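Local coordinates for fimbrial subunit type 1 (Actinomyces oris, PDB 3UXF), which builds the shaft of type 1 fimbriae on the bacterial surface as their major subunit, at residues Val379-Lys384 against Asp402-Gly407. Sequence-based numbering, arbitrary orientation.
Sequences VYECTK and DPLTIG. With CA (calcium ion), chain C.
Leu404 N donates to Val379 O at 2.8 Å, the one direct hydrogen bond between segments 379-384 and 402-407; where they touch, the loop runs steeply across the strand, the directions of the touching parts 107° apart. The bond is nearly straight. Both pieces belong to the prealbumin-like β-sandwich domain, and the loop leads from strand 388-391 toward strand 412-413. One water extends the join: it accepts from Val379 N and lies 2.8 Å from Leu404 O, bridging the two, so both backbone polar groups of Val379 are engaged.

The side chains meet in two groups, the Tyr380 ring on Pro403 and Val379 with Leu404 and Ile406. Tyr380 lays one ring face over Pro403, whose CA sits 3.8 Å from the ring centroid and 23° off the normal, a CH-pi contact shifted toward the rim. With CG anti to the carbonyl carbon (chi1 -64°), the ring swings back along the proline, and Tyr380 CZ reaches Pro403 CB at 3.8 Å. In the second group, Ile406 points its CD1 at Val379 CB, 3.6 Å away, the two side chains crossing at about a right angle. Leu404 CD1 fits beside them, 4.2 Å from Val379 CG1 and 4.0 Å from Glu381 N. Ile422 and Leu425 of strand 419-426 pack against the same cluster.

The loop is also held from its calcium side. Asp393, Asp395, Thr398, Thr400 and Asp402 share the ion, tying the start of 402-407 to the loop residues 393-400 before it; Asp402 contributes its carboxylate oxygen OD2, 2.4 Å from the calcium.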
ATOM      1  N   VAL A 379       1.249  33.340   1.065  1.00 10.01           N
ATOM      2  CA  VAL A 379       2.259  32.267   0.963  1.00 10.20           C
ATOM      3  C   VAL A 379       2.242  31.666  -0.432  1.00 10.77           C
ATOM      4  O   VAL A 379       1.160  31.462  -1.015  1.00 12.03           O
ATOM      5  CB  VAL A 379       1.970  31.124   1.968  1.00  9.90           C
ATOM      6  CG1 VAL A 379       3.122  30.092   1.963  1.00 11.41           C
ATOM      7  CG2 VAL A 379       1.724  31.691   3.397  1.00 11.52           C
ATOM      8  N   TYR A 380       3.429  31.365  -0.971  1.00  9.72           N
ATOM      9  CA  TYR A 380       3.537  30.704  -2.268  1.00  9.67           C
ATOM     10  C   TYR A 380       4.466  29.489  -2.149  1.00  8.64           C
ATOM     11  O   TYR A 380       5.304  29.430  -1.247  1.00 10.68           O
ATOM     12  CB  TYR A 380       4.181  31.656  -3.296  1.00  9.98           C
ATOM     13  CG  TYR A 380       3.357  32.892  -3.606  1.00 11.14           C
ATOM     14  CD1 TYR A 380       3.323  33.946  -2.713  1.00 11.41           C
ATOM     15  CD2 TYR A 380       2.656  33.009  -4.810  1.00 11.93           C
ATOM     16  CE1 TYR A 380       2.586  35.091  -2.983  1.00 11.88           C
ATOM     17  CE2 TYR A 380       1.886  34.153  -5.084  1.00 13.74           C
ATOM     18  CZ  TYR A 380       1.866  35.171  -4.168  1.00 14.40           C
ATOM     19  OH  TYR A 380       1.139  36.315  -4.445  1.00 15.88           O
ATOM     20  N   GLU A 381       4.336  28.562  -3.099  1.00  9.85           N
ATOM     21  CA  GLU A 381       5.465  27.680  -3.378  1.00 10.46           C
ATOM     22  C   GLU A 381       6.453  28.503  -4.191  1.00 12.71           C
ATOM     23  O   GLU A 381       6.036  29.363  -4.957  1.00 13.51           O
ATOM     24  CB  GLU A 381       5.026  26.432  -4.120  1.00 11.19           C
ATOM     25  CG  GLU A 381       4.304  25.453  -3.174  1.00 12.39           C
ATOM     26  CD  GLU A 381       3.825  24.177  -3.840  1.00 16.64           C
ATOM     27  OE1 GLU A 381       3.445  24.184  -5.023  1.00 21.56           O
ATOM     28  OE2 GLU A 381       3.824  23.145  -3.165  1.00 16.12           O
ATOM     29  N   CYS A 382       7.754  28.307  -3.990  1.00 13.23           N
ATOM     30  CA  CYS A 382       8.719  29.155  -4.712  1.00 13.07           C
ATOM     31  C   CYS A 382      10.037  28.446  -4.870  1.00 15.21           C
ATOM     32  O   CYS A 382      10.331  27.472  -4.189  1.00 13.77           O
ATOM     33  CB  CYS A 382       8.963  30.486  -3.998  1.00 13.76           C
ATOM     34  SG  CYS A 382       9.691  30.230  -2.343  1.00 13.52           S
ATOM     35  N   THR A 383      10.836  28.995  -5.780  1.00 12.20           N
ATOM     36  CA  THR A 383      12.184  28.523  -5.993  1.00 14.34           C
ATOM     37  C   THR A 383      13.102  29.599  -5.440  1.00 12.57           C
ATOM     38  O   THR A 383      13.001  30.779  -5.834  1.00 15.21           O
ATOM     39  CB  THR A 383      12.421  28.394  -7.483  1.00 15.31           C
ATOM     40  OG1 THR A 383      11.565  27.372  -8.002  1.00 17.38           O
ATOM     41  CG2 THR A 383      13.901  28.018  -7.738  1.00 17.00           C
ATOM     42  N   LYS A 384      13.951  29.229  -4.490  1.00 12.17           N
ATOM     43  CA  LYS A 384      14.926  30.154  -3.913  1.00 15.31           C
ATOM     44  C   LYS A 384      15.973  30.415  -4.975  1.00 18.91           C
ATOM     45  O   LYS A 384      16.403  29.492  -5.684  1.00 18.92           O
ATOM     46  CB  LYS A 384      15.567  29.507  -2.688  1.00 16.84           C
ATOM     47  CG  LYS A 384      16.605  30.315  -1.943  1.00 19.23           C
ATOM     48  CD  LYS A 384      16.964  29.559  -0.678  1.00 19.82           C
ATOM     49  CE  LYS A 384      18.393  29.774  -0.251  1.00 31.62           C
ATOM     50  NZ  LYS A 384      18.580  31.124   0.307  1.00 36.90           N
ATOM     51  N   ASP A 402      -1.062  33.411  -8.439  1.00 20.24           N
ATOM     52  CA  ASP A 402      -1.915  33.345  -7.255  1.00 19.12           C
ATOM     53  C   ASP A 402      -1.155  32.736  -6.083  1.00 14.67           C
ATOM     54  O   ASP A 402      -0.358  31.817  -6.286  1.00 16.00           O
ATOM     55  CB  ASP A 402      -3.139  32.463  -7.489  1.00 19.51           C
ATOM     56  CG  ASP A 402      -3.986  32.932  -8.644  1.00 25.55           C
ATOM     57  OD1 ASP A 402      -4.705  33.946  -8.508  1.00 29.37           O
ATOM     58  OD2 ASP A 402      -3.915  32.276  -9.682  1.00 24.55           O
ATOM     59  N   PRO A 403      -1.447  33.216  -4.871  1.00 16.13           N
ATOM     60  CA  PRO A 403      -0.918  32.610  -3.645  1.00 14.17           C
ATOM     61  C   PRO A 403      -1.685  31.337  -3.313  1.00 14.72           C
ATOM     62  O   PRO A 403      -2.730  31.007  -3.908  1.00 15.97           O
ATOM     63  CB  PRO A 403      -1.198  33.684  -2.585  1.00 14.40           C
ATOM     64  CG  PRO A 403      -2.467  34.335  -3.053  1.00 16.46           C
ATOM     65  CD  PRO A 403      -2.263  34.407  -4.570  1.00 15.95           C
ATOM     66  N   LEU A 404      -1.149  30.600  -2.349  1.00 12.85           N
ATOM     67  CA  LEU A 404      -1.794  29.386  -1.880  1.00 12.18           C
ATOM     68  C   LEU A 404      -3.013  29.646  -1.017  1.00 13.72           C
ATOM     69  O   LEU A 404      -3.064  30.599  -0.214  1.00 13.95           O
ATOM     70  CB  LEU A 404      -0.800  28.572  -1.046  1.00 10.71           C
ATOM     71  CG  LEU A 404       0.450  28.083  -1.743  1.00 11.48           C
ATOM     72  CD1 LEU A 404       1.313  27.445  -0.677  1.00 13.45           C
ATOM     73  CD2 LEU A 404       0.097  27.061  -2.843  1.00 13.16           C
ATOM     74  N   THR A 405      -3.995  28.747  -1.141  1.00 13.10           N
ATOM     75  CA  THR A 405      -5.100  28.735  -0.208  1.00 13.37           C
ATOM     76  C   THR A 405      -4.772  27.681   0.835  1.00 11.71           C
ATOM     77  O   THR A 405      -4.534  26.516   0.492  1.00 11.43           O
ATOM     78  CB  THR A 405      -6.413  28.342  -0.935  1.00 14.62           C
ATOM     79  OG1 THR A 405      -6.740  29.363  -1.897  1.00 18.55           O
ATOM     80  CG2 THR A 405      -7.581  28.196   0.055  1.00 17.35           C
ATOM     81  N   ILE A 406      -4.694  28.107   2.091  1.00 10.07           N
ATOM     82  CA  ILE A 406      -4.227  27.267   3.198  1.00 10.29           C
ATOM     83  C   ILE A 406      -5.338  27.334   4.241  1.00 11.65           C
ATOM     84  O   ILE A 406      -5.638  28.404   4.785  1.00 12.26           O
ATOM     85  CB  ILE A 406      -2.948  27.877   3.788  1.00 10.85           C
ATOM     86  CG1 ILE A 406      -1.859  27.973   2.710  1.00 11.62           C
ATOM     87  CG2 ILE A 406      -2.504  27.055   4.972  1.00 10.31           C
ATOM     88  CD1 ILE A 406      -0.661  28.885   3.122  1.00 10.07           C
ATOM     89  N   GLY A 407      -5.959  26.199   4.515  1.00 11.39           N
ATOM     90  CA  GLY A 407      -7.069  26.174   5.461  1.00 13.26           C
ATOM     91  C   GLY A 407      -8.206  27.081   5.017  1.00 14.58           C
ATOM     92  O   GLY A 407      -8.902  27.662   5.858  1.00 15.03           O
TER
HETATM   93 CA    CA C   2      -2.834  31.964 -11.836  1.00 23.45          CA
HETATM   94  O   HOH W   1      -1.479  32.643   0.913  1.00 13.99           O